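Local coordinates for mandelate racemase/muconate lactonizing enzyme family protein (Sorangium cellulosum, PDB 3S5S), which belongs to the enolase superfamily, pairing an N-terminal capping domain with a C-terminal barrel domain, at residues S130-I138 against Q341-E349. Numbering follows the deposited sequence.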
ATOM      1  N   SER A 130      12.226   7.186   0.000  1.00 23.31           N
ATOM      2  CA  SER A 130      12.501   7.859   1.279  1.00 24.97           C
ATOM      3  C   SER A 130      13.971   8.021   1.603  1.00 25.29           C
ATOM      4  O   SER A 130      14.376   8.943   2.323  1.00 26.10           O
ATOM      5  CB  SER A 130      11.827   7.165   2.447  1.00 24.82           C
ATOM      6  OG  SER A 130      10.455   7.253   2.258  1.00 26.59           O
ATOM      7  N   GLY A 131      14.747   7.103   1.072  1.00 24.73           N
ATOM      8  CA  GLY A 131      16.190   7.161   1.141  1.00 25.26           C
ATOM      9  C   GLY A 131      16.763   6.142   0.178  1.00 24.75           C
ATOM     10  O   GLY A 131      16.013   5.411  -0.505  1.00 23.92           O
ATOM     11  N   THR A 132      18.085   6.123   0.116  1.00 25.28           N
ATOM     12  CA  THR A 132      18.824   5.231  -0.764  1.00 26.07           C
ATOM     13  C   THR A 132      19.921   4.452  -0.019  1.00 25.81           C
ATOM     14  O   THR A 132      20.705   3.758  -0.661  1.00 26.35           O
ATOM     15  CB  THR A 132      19.493   5.981  -1.969  1.00 26.40           C
ATOM     16  OG1 THR A 132      20.173   7.159  -1.498  1.00 28.93           O
ATOM     17  CG2 THR A 132      18.453   6.342  -3.055  1.00 26.32           C
ATOM     18  N   ALA A 133      19.976   4.570   1.310  1.00 25.02           N
ATOM     19  CA  ALA A 133      20.995   3.910   2.108  1.00 24.26           C
ATOM     20  C   ALA A 133      20.359   3.054   3.187  1.00 24.62           C
ATOM     21  O   ALA A 133      19.370   3.484   3.834  1.00 24.13           O
ATOM     22  CB  ALA A 133      21.878   4.959   2.739  1.00 25.30           C
ATOM     23  N   LEU A 134      20.903   1.853   3.419  1.00 24.28           N
ATOM     24  CA  LEU A 134      20.459   1.060   4.612  1.00 24.13           C
ATOM     25  C   LEU A 134      21.644   0.511   5.334  1.00 24.63           C
ATOM     26  O   LEU A 134      22.712   0.446   4.764  1.00 25.99           O
ATOM     27  CB  LEU A 134      19.485  -0.073   4.275  1.00 23.07           C
ATOM     28  CG  LEU A 134      18.166   0.222   3.545  1.00 19.74           C
ATOM     29  CD1 LEU A 134      17.538  -1.072   3.082  1.00 18.88           C
ATOM     30  CD2 LEU A 134      17.146   1.036   4.397  1.00 18.71           C
ATOM     31  N   THR A 135      21.466   0.179   6.608  1.00 25.55           N
ATOM     32  CA  THR A 135      22.499  -0.456   7.417  1.00 26.09           C
ATOM     33  C   THR A 135      21.997  -1.827   7.839  1.00 25.11           C
ATOM     34  O   THR A 135      20.963  -1.924   8.510  1.00 24.29           O
ATOM     35  CB  THR A 135      22.822   0.406   8.612  1.00 27.16           C
ATOM     36  OG1 THR A 135      23.431   1.591   8.123  1.00 33.23           O
ATOM     37  CG2 THR A 135      23.808  -0.253   9.572  1.00 28.24           C
ATOM     38  N   THR A 136      22.718  -2.874   7.430  1.00 24.28           N
ATOM     39  CA  THR A 136      22.288  -4.268   7.716  1.00 23.74           C
ATOM     40  C   THR A 136      22.900  -4.878   8.961  1.00 23.91           C
ATOM     41  O   THR A 136      24.032  -4.588   9.291  1.00 25.42           O
ATOM     42  CB  THR A 136      22.453  -5.227   6.450  1.00 23.76           C
ATOM     43  OG1 THR A 136      21.797  -6.483   6.691  1.00 23.04           O
ATOM     44  CG2 THR A 136      23.912  -5.387   6.007  1.00 21.39           C
ATOM     45  N   ASP A 137      22.145  -5.696   9.677  1.00 23.72           N
ATOM     46  CA  ASP A 137      22.747  -6.599  10.654  1.00 25.02           C
ATOM     47  C   ASP A 137      23.441  -7.746   9.902  1.00 24.54           C
ATOM     48  O   ASP A 137      23.356  -7.818   8.668  1.00 24.25           O
ATOM     49  CB  ASP A 137      21.707  -7.132  11.664  1.00 25.27           C
ATOM     50  CG  ASP A 137      20.698  -8.089  11.046  1.00 25.90           C
ATOM     51  OD1 ASP A 137      21.017  -8.860  10.121  1.00 29.22           O
ATOM     52  OD2 ASP A 137      19.561  -8.104  11.512  1.00 27.35           O
ATOM     53  N   ILE A 138      24.121  -8.619  10.625  1.00 24.74           N
ATOM     54  CA  ILE A 138      24.687  -9.819  10.057  1.00 25.50           C
ATOM     55  C   ILE A 138      24.459 -10.927  11.041  1.00 27.99           C
ATOM     56  O   ILE A 138      24.317 -10.717  12.248  1.00 28.71           O
ATOM     57  CB  ILE A 138      26.210  -9.699   9.735  1.00 27.12           C
ATOM     58  CG1 ILE A 138      26.692 -10.867   8.830  1.00 27.12           C
ATOM     59  CG2 ILE A 138      27.041  -9.555  11.043  1.00 26.67           C
ATOM     60  CD1 ILE A 138      28.245 -10.926   8.576  1.00 29.32           C
ATOM     61  N   GLN A 341      27.757  -2.688  -1.477  1.00 22.68           N
ATOM     62  CA  GLN A 341      27.824  -3.051  -0.074  1.00 23.20           C
ATOM     63  C   GLN A 341      29.149  -2.629   0.517  1.00 24.53           C
ATOM     64  O   GLN A 341      30.190  -2.805  -0.104  1.00 25.61           O
ATOM     65  CB  GLN A 341      27.568  -4.560   0.126  1.00 23.14           C
ATOM     66  CG  GLN A 341      27.592  -5.013   1.602  1.00 23.10           C
ATOM     67  CD  GLN A 341      26.634  -6.148   1.910  1.00 22.67           C
ATOM     68  OE1 GLN A 341      26.218  -6.873   1.008  1.00 24.75           O
ATOM     69  NE2 GLN A 341      26.333  -6.354   3.201  1.00 22.20           N
ATOM     70  N   ARG A 342      29.113  -1.998   1.685  1.00 25.08           N
ATOM     71  CA  ARG A 342      30.360  -1.639   2.379  1.00 26.80           C
ATOM     72  C   ARG A 342      30.205  -2.080   3.821  1.00 26.82           C
ATOM     73  O   ARG A 342      29.827  -1.316   4.685  1.00 26.51           O
ATOM     74  CB  ARG A 342      30.716  -0.124   2.233  1.00 27.89           C
ATOM     75  CG  ARG A 342      31.285   0.289   0.843  1.00 30.26           C
ATOM     76  CD  ARG A 342      30.676   1.577   0.194  1.00 37.75           C
ATOM     77  NE  ARG A 342      30.696   2.809   1.005  1.00 43.90           N
ATOM     78  CZ  ARG A 342      29.598   3.454   1.448  1.00 46.97           C
ATOM     79  NH1 ARG A 342      28.366   2.982   1.159  1.00 44.79           N
ATOM     80  NH2 ARG A 342      29.729   4.578   2.170  1.00 44.39           N
ATOM     81  N   GLY A 343      30.499  -3.354   4.067  1.00 27.94           N
ATOM     82  CA  GLY A 343      30.269  -3.954   5.387  1.00 27.91           C
ATOM     83  C   GLY A 343      28.759  -3.994   5.583  1.00 25.87           C
ATOM     84  O   GLY A 343      28.070  -4.547   4.757  1.00 24.91           O
ATOM     85  N   PRO A 344      28.254  -3.343   6.649  1.00 25.43           N
ATOM     86  CA  PRO A 344      26.825  -3.216   6.958  1.00 24.01           C
ATOM     87  C   PRO A 344      26.062  -2.228   6.074  1.00 22.95           C
ATOM     88  O   PRO A 344      24.841  -2.246   6.049  1.00 23.15           O
ATOM     89  CB  PRO A 344      26.805  -2.725   8.409  1.00 24.90           C
ATOM     90  CG  PRO A 344      28.167  -2.199   8.703  1.00 27.37           C
ATOM     91  CD  PRO A 344      29.136  -2.761   7.687  1.00 26.42           C
ATOM     92  N   ALA A 345      26.779  -1.384   5.348  1.00 22.71           N
ATOM     93  CA  ALA A 345      26.185  -0.277   4.620  1.00 21.74           C
ATOM     94  C   ALA A 345      25.764  -0.770   3.205  1.00 21.69           C
ATOM     95  O   ALA A 345      26.556  -1.410   2.484  1.00 21.55           O
ATOM     96  CB  ALA A 345      27.201   0.884   4.546  1.00 20.68           C
ATOM     97  N   LEU A 346      24.515  -0.492   2.849  1.00 21.07           N
ATOM     98  CA  LEU A 346      23.956  -0.825   1.559  1.00 21.94           C
ATOM     99  C   LEU A 346      23.591   0.485   0.931  1.00 22.16           C
ATOM    100  O   LEU A 346      22.931   1.319   1.564  1.00 22.97           O
ATOM    101  CB  LEU A 346      22.690  -1.651   1.735  1.00 21.36           C
ATOM    102  CG  LEU A 346      22.924  -2.931   2.538  1.00 23.23           C
ATOM    103  CD1 LEU A 346      21.621  -3.753   2.706  1.00 19.05           C
ATOM    104  CD2 LEU A 346      24.047  -3.774   1.886  1.00 24.98           C
ATOM    105  N   SER A 347      24.066   0.714  -0.278  1.00 22.59           N
ATOM    106  CA  SER A 347      23.754   1.972  -0.941  1.00 24.23           C
ATOM    107  C   SER A 347      23.019   1.685  -2.249  1.00 23.64           C
ATOM    108  O   SER A 347      23.383   0.742  -2.934  1.00 23.75           O
ATOM    109  CB  SER A 347      25.039   2.749  -1.209  1.00 24.40           C
ATOM    110  OG  SER A 347      24.821   3.548  -2.361  1.00 28.52           O
ATOM    111  N   LEU A 348      22.009   2.482  -2.590  1.00 24.35           N
ATOM    112  CA  LEU A 348      21.214   2.225  -3.777  1.00 25.68           C
ATOM    113  C   LEU A 348      21.342   3.295  -4.871  1.00 27.76           C
ATOM    114  O   LEU A 348      20.765   3.160  -5.952  1.00 27.77           O
ATOM    115  CB  LEU A 348      19.747   2.011  -3.438  1.00 24.38           C
ATOM    116  CG  LEU A 348      19.214   1.018  -2.418  1.00 24.02           C
ATOM    117  CD1 LEU A 348      17.735   1.286  -2.312  1.00 16.98           C
ATOM    118  CD2 LEU A 348      19.506  -0.473  -2.712  1.00 18.85           C
ATOM    119  N   GLU A 349      22.152   4.311  -4.602  1.00 30.61           N
ATOM    120  CA  GLU A 349      22.350   5.459  -5.501  1.00 33.01           C
ATOM    121  C   GLU A 349      22.728   5.113  -6.949  1.00 33.05           C
ATOM    122  O   GLU A 349      22.351   5.858  -7.907  1.00 34.22           O
ATOM    123  CB  GLU A 349      23.387   6.436  -4.895  1.00 35.60           C
ATOM    124  CG  GLU A 349      22.738   7.562  -4.027  1.00 40.26           C
ATOM    125  CD  GLU A 349      23.724   8.686  -3.578  1.00 49.38           C
ATOM    126  OE1 GLU A 349      24.972   8.538  -3.762  1.00 50.24           O
ATOM    127  OE2 GLU A 349      23.239   9.725  -3.022  1.00 51.33           O
TER
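L134 and L346 face each other as an antiparallel hydrogen-bonded pair, their CB atoms 4.4 Å apart on the sheet face turned to helix 303-316. The L134 branch meets A310 and A314 of that helix, small residues that admit a bulky neighbour, while L346, its CG anti to the carbonyl carbon (chi1 -57°), sends CD1 diagonally across to CB of T136, 4.1 Å away. Two nearly straight backbone bonds, L134 N to L346 O and L346 N to L134 O, each 2.8 Å, tie the pair together. A133 with S347 and T135 with A345 put short side chains on the other face, where CG2 of T135 lies alongside CB of P344, pointing the same way.

At the turn, T136 N donates to P344 O (2.6 Å). T136 OG1, anti to the backbone N (chi1 -169°), bonds D137 O on a lone pair and also meets L324 N, leaving CG2 against P344 O. G343, at positive phi, suits the type II' turn from R342 to A345, and Q341 NE2 donates to G343 O at 3.0 Å, the oxygen lying nearly in the amide plane. Beyond the strand, L348 N bonds T132 O, and the E349 side chain crosses that of T132 at about a right angle, CG 3.6 Å from OG1. Four backbone bonds thus stitch hairpin 340-347 to strand 133-140 of the barrel sheet, while leucines supply the apolar face toward helix 303-316.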